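Geranyltranstransferase (IspA) (PDB 3LLW) probably acts as a prenyltransferase of the FPP/GGPP synthase family, using magnesium to build isoprenoid chains. Local coordinates at residues 182-185 and 186-190; 223-226 and 227-231. All coordinates share one frame; numbering follows the deposited sequence.

Contact 1. Residues 182-185 and 186-190; sequences TFLH and EHKTA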
loop_
_atom_site.group_PDB
_atom_site.type_symbol
_atom_site.label_atom_id
_atom_site.label_comp_id
_atom_site.label_asym_id
_atom_site.label_seq_id
_atom_site.Cartn_x
_atom_site.Cartn_y
_atom_site.Cartn_z
ATOM N N THR A 182 3.664 -22.959 -12.693
ATOM C CA THR A 182 3.410 -23.184 -11.269
ATOM C C THR A 182 3.889 -21.976 -10.460
ATOM O O THR A 182 3.246 -21.568 -9.494
ATOM C CB THR A 182 4.102 -24.491 -10.757
ATOM O OG1 THR A 182 3.778 -25.589 -11.618
ATOM C CG2 THR A 182 3.632 -24.849 -9.376
ATOM N N PHE A 183 5.016 -21.404 -10.873
ATOM C CA PHE A 183 5.574 -20.213 -10.253
ATOM C C PHE A 183 4.656 -19.009 -10.452
ATOM O O PHE A 183 4.433 -18.240 -9.535
ATOM C CB PHE A 183 6.950 -19.932 -10.864
ATOM C CG PHE A 183 7.693 -18.803 -10.217
ATOM C CD1 PHE A 183 7.486 -17.479 -10.627
ATOM C CD2 PHE A 183 8.633 -19.057 -9.232
ATOM C CE1 PHE A 183 8.177 -16.425 -10.030
ATOM C CE2 PHE A 183 9.345 -18.006 -8.641
ATOM C CZ PHE A 183 9.108 -16.688 -9.039
ATOM N N LEU A 184 4.152 -18.827 -11.665
ATOM C CA LEU A 184 3.263 -17.715 -11.914
ATOM C C LEU A 184 2.065 -17.806 -10.983
ATOM O O LEU A 184 1.747 -16.837 -10.282
ATOM C CB LEU A 184 2.903 -17.635 -13.411
ATOM C CG LEU A 184 1.589 -17.188 -14.053
ATOM C CD1 LEU A 184 0.815 -16.139 -13.312
ATOM C CD2 LEU A 184 1.930 -16.673 -15.453
ATOM N N HIS A 185 1.443 -18.976 -10.913
ATOM C CA HIS A 185 0.209 -19.113 -10.144
ATOM C C HIS A 185 0.412 -19.187 -8.634
ATOM O O HIS A 185 -0.469 -18.747 -7.890
ATOM C CB HIS A 185 -0.633 -20.284 -10.657
ATOM C CG HIS A 185 -1.240 -20.030 -11.998
ATOM N ND1 HIS A 185 -1.891 -18.852 -12.304
ATOM C CD2 HIS A 185 -1.310 -20.800 -13.108
ATOM C CE1 HIS A 185 -2.324 -18.904 -13.552
ATOM N NE2 HIS A 185 -1.984 -20.075 -14.062
ATOM N N GLU A 186 1.564 -19.704 -8.189
ATOM C CA GLU A 186 1.918 -19.675 -6.768
ATOM C C GLU A 186 1.893 -18.218 -6.330
ATOM O O GLU A 186 1.331 -17.896 -5.292
ATOM C CB GLU A 186 3.311 -20.276 -6.515
ATOM C CG GLU A 186 3.685 -20.442 -5.033
ATOM C CD GLU A 186 5.189 -20.670 -4.786
ATOM O OE1 GLU A 186 5.570 -20.886 -3.612
ATOM O OE2 GLU A 186 5.994 -20.621 -5.753
ATOM N N HIS A 187 2.452 -17.340 -7.168
ATOM C CA HIS A 187 2.591 -15.914 -6.848
ATOM C C HIS A 187 1.318 -15.081 -7.114
ATOM O O HIS A 187 0.885 -14.340 -6.244
ATOM C CB HIS A 187 3.854 -15.329 -7.514
ATOM C CG HIS A 187 5.134 -15.864 -6.932
ATOM N ND1 HIS A 187 5.607 -17.134 -7.195
ATOM C CD2 HIS A 187 6.030 -15.301 -6.090
ATOM C CE1 HIS A 187 6.731 -17.329 -6.534
ATOM N NE2 HIS A 187 7.011 -16.231 -5.856
ATOM N N LYS A 188 0.701 -15.222 -8.286
ATOM C CA LYS A 188 -0.510 -14.455 -8.621
ATOM C C LYS A 188 -1.637 -14.754 -7.617
ATOM O O LYS A 188 -2.257 -13.844 -7.065
ATOM C CB LYS A 188 -0.982 -14.824 -10.039
ATOM C CG LYS A 188 -1.395 -13.646 -10.930
ATOM C CD LYS A 188 -2.761 -13.095 -10.626
ATOM C CE LYS A 188 -3.732 -13.383 -11.763
ATOM N NZ LYS A 188 -3.456 -12.525 -12.944
ATOM N N THR A 189 -1.852 -16.040 -7.348
ATOM C CA THR A 189 -3.016 -16.505 -6.602
ATOM C C THR A 189 -2.712 -17.048 -5.181
ATOM O O THR A 189 -3.328 -16.622 -4.201
ATOM C CB THR A 189 -3.756 -17.546 -7.460
ATOM O OG1 THR A 189 -4.277 -16.896 -8.628
ATOM C CG2 THR A 189 -4.890 -18.209 -6.699
ATOM N N ALA A 190 -1.772 -17.977 -5.075
ATOM C CA ALA A 190 -1.656 -18.801 -3.862
ATOM C C ALA A 190 -1.093 -18.083 -2.653
ATOM O O ALA A 190 -1.427 -18.431 -1.511
ATOM C CB ALA A 190 -0.875 -20.087 -4.149
#
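The carbonyl oxygen F183 O is gripped twice by one residue: H187 ND1 donates to it over 2.8 Å and H187 N over 3.2 Å. ND1 acts as the donor, consistent with a proton on that nitrogen, and doubles the usual i to i+4 helix bond, which ties down the rotation of the imidazole; the oxygen sits 17° out of the ring plane. With CG beside the backbone N (chi1 -68°), the H187 ring folds back along the helix and also lies over one face of the F183 ring. The two form a face-to-face stack, centroids 4.1 Å apart and planes inclined by 28°, in which H187 CE1 stands above the rim of the phenyl near F183 CE2 and CZ. One position on, L184 and K188 run side by side: K188 N bonds to L184 O at 2.8 Å, and L184 CD1 touches K188 CB at 4.0 Å. Farther out the lysine chain bends away to a salt bridge with D168, close to D94, a known magnesium ligand of this protein though no metal is bound here; the position is consistent with that of the diphosphate-binding lysine of relatives. H185 O also takes two donors, T189 N at 3.1 Å and A190 N at 3.2 Å, and the second marks a pi-type turn at 186-190. On one flank, F183 and H187 rest on L163 of helix 161-170, and F183 also packs on E30 of the second subunit. H185, E186 and T189 face helix 209-236, so helix 178-204 is flanked by these two helices.

Contact 2. Residues 223-226 and 227-231; sequences GLCF and QVLDD
D230 and D231 open the second aspartate-rich motif (DDxxD) of the polyprenyl synthetases, and the turns of helix 209-236 leading into it are joined here by i to i+4 backbone bonds. F226 O accepts D230 N at 3.0 Å and also a water at 2.9 Å; the same water donates a weak bond to D230 OD1. It hovers over the rim of one face of the F226 ring, bridging F226 O to the D230 carboxylate, weakly on the aspartate side. With its CG anti to the backbone N (chi1 173°), F226 meets the F51 ring nearly parallel. Q227 turns at chi2 (51°), and its amide serves two partners: NE2 donates to D231 OD1 at 2.9 Å, reaching the carboxylate from above its plane, while OE1 turns to T189 of helix 178-204. D231 OD2 is in turn held by F255 N, so both oxygens of this carboxylate are engaged. Elsewhere on the helix, V228 CG2 lies 3.3 Å from L224 O and 4.3 Å from L224 CD1, a loose apolar contact, and both side chains pack on Y267 and F255. A phenylalanine and glutamine just ahead of paired aspartates, as in FQxxDD, are characteristic of the second aspartate-rich helix of trans-prenyltransferases, which in relatives binds magnesium and diphosphate.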
loop_
_atom_site.group_PDB
_atom_site.type_symbol
_atom_site.label_atom_id
_atom_site.label_comp_id
_atom_site.label_asym_id
_atom_site.label_seq_id
_atom_site.Cartn_x
_atom_site.Cartn_y
_atom_site.Cartn_z
ATOM N N GLY A 223 -4.151 -23.051 -2.947
ATOM C CA GLY A 223 -4.235 -21.954 -3.893
ATOM C C GLY A 223 -3.905 -22.394 -5.300
ATOM O O GLY A 223 -4.507 -21.916 -6.263
ATOM N N LEU A 224 -2.939 -23.304 -5.414
ATOM C CA LEU A 224 -2.643 -23.957 -6.684
ATOM C C LEU A 224 -3.861 -24.741 -7.152
ATOM O O LEU A 224 -4.316 -24.583 -8.295
ATOM C CB LEU A 224 -1.434 -24.884 -6.558
ATOM C CG LEU A 224 -1.001 -25.662 -7.809
ATOM C CD1 LEU A 224 -0.626 -24.719 -8.965
ATOM C CD2 LEU A 224 0.155 -26.611 -7.480
ATOM N N CYS A 225 -4.389 -25.567 -6.256
ATOM C CA CYS A 225 -5.606 -26.325 -6.514
ATOM C C CYS A 225 -6.777 -25.409 -6.927
ATOM O O CYS A 225 -7.414 -25.630 -7.966
ATOM C CB CYS A 225 -5.969 -27.131 -5.275
ATOM S SG CYS A 225 -7.145 -28.402 -5.623
ATOM N N PHE A 226 -7.018 -24.371 -6.123
ATOM C CA PHE A 226 -7.965 -23.301 -6.434
ATOM C C PHE A 226 -7.774 -22.763 -7.862
ATOM O O PHE A 226 -8.741 -22.572 -8.572
ATOM C CB PHE A 226 -7.861 -22.171 -5.388
ATOM C CG PHE A 226 -8.680 -20.941 -5.714
ATOM C CD1 PHE A 226 -8.099 -19.842 -6.332
ATOM C CD2 PHE A 226 -10.030 -20.881 -5.388
ATOM C CE1 PHE A 226 -8.855 -18.712 -6.645
ATOM C CE2 PHE A 226 -10.796 -19.748 -5.687
ATOM C CZ PHE A 226 -10.206 -18.665 -6.319
ATOM N N GLN A 227 -6.524 -22.554 -8.276
ATOM C CA GLN A 227 -6.214 -21.987 -9.589
ATOM C C GLN A 227 -6.405 -22.957 -10.759
ATOM O O GLN A 227 -6.926 -22.568 -11.822
ATOM C CB GLN A 227 -4.792 -21.419 -9.584
ATOM C CG GLN A 227 -4.439 -20.577 -10.793
ATOM C CD GLN A 227 -5.457 -19.486 -11.104
ATOM O OE1 GLN A 227 -5.776 -18.646 -10.260
ATOM N NE2 GLN A 227 -5.962 -19.492 -12.331
ATOM N N VAL A 228 -5.977 -24.205 -10.567
ATOM C CA VAL A 228 -6.175 -25.269 -11.551
ATOM C C VAL A 228 -7.673 -25.454 -11.814
ATOM O O VAL A 228 -8.105 -25.500 -12.975
ATOM C CB VAL A 228 -5.513 -26.605 -11.111
ATOM C CG1 VAL A 228 -5.796 -27.721 -12.107
ATOM C CG2 VAL A 228 -4.010 -26.433 -10.965
ATOM N N LEU A 229 -8.464 -25.511 -10.742
ATOM C CA LEU A 229 -9.925 -25.547 -10.882
ATOM C C LEU A 229 -10.483 -24.325 -11.605
ATOM O O LEU A 229 -11.368 -24.461 -12.442
ATOM C CB LEU A 229 -10.610 -25.700 -9.529
ATOM C CG LEU A 229 -10.532 -27.091 -8.918
ATOM C CD1 LEU A 229 -10.927 -26.984 -7.470
ATOM C CD2 LEU A 229 -11.419 -28.072 -9.670
ATOM N N ASP A 230 -9.954 -23.144 -11.293
ATOM C CA ASP A 230 -10.370 -21.914 -11.967
ATOM C C ASP A 230 -10.067 -21.964 -13.467
ATOM O O ASP A 230 -10.901 -21.582 -14.284
ATOM C CB ASP A 230 -9.716 -20.693 -11.311
ATOM C CG ASP A 230 -10.601 -19.454 -11.363
ATOM O OD1 ASP A 230 -11.783 -19.538 -10.948
ATOM O OD2 ASP A 230 -10.112 -18.393 -11.809
ATOM N N ASP A 231 -8.884 -22.472 -13.816
ATOM C CA ASP A 231 -8.488 -22.694 -15.216
ATOM C C ASP A 231 -9.452 -23.620 -15.972
ATOM O O ASP A 231 -9.714 -23.412 -17.158
ATOM C CB ASP A 231 -7.058 -23.256 -15.301
ATOM C CG ASP A 231 -5.979 -22.217 -14.959
ATOM O OD1 ASP A 231 -6.320 -21.025 -14.760
ATOM O OD2 ASP A 231 -4.779 -22.602 -14.914
HETATM O O HOH W 1 -11.489 -21.750 -8.451
#

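Going from the N terminus, the chain first makes contact 1 within helix 178-204, then turns and makes contact 2 within helix 209-236. Each spans successive turns of a single helix, so neither closes a loop; they stand in series and do not nest or cross. The two helices follow each other in the chain, and the contacts, with centres about 10 Å apart, touch directly: T189 OG1 and Q227 OE1 are probably hydrogen-bonded at 2.8 Å, H185 packs on Q227, and T189 CG2 on F226. K188, next to T189, lies near D94 of the first aspartate-rich motif, and the side chain of D230 of the second is about 10 Å from that of D94, consistent with one shared catalytic cavity.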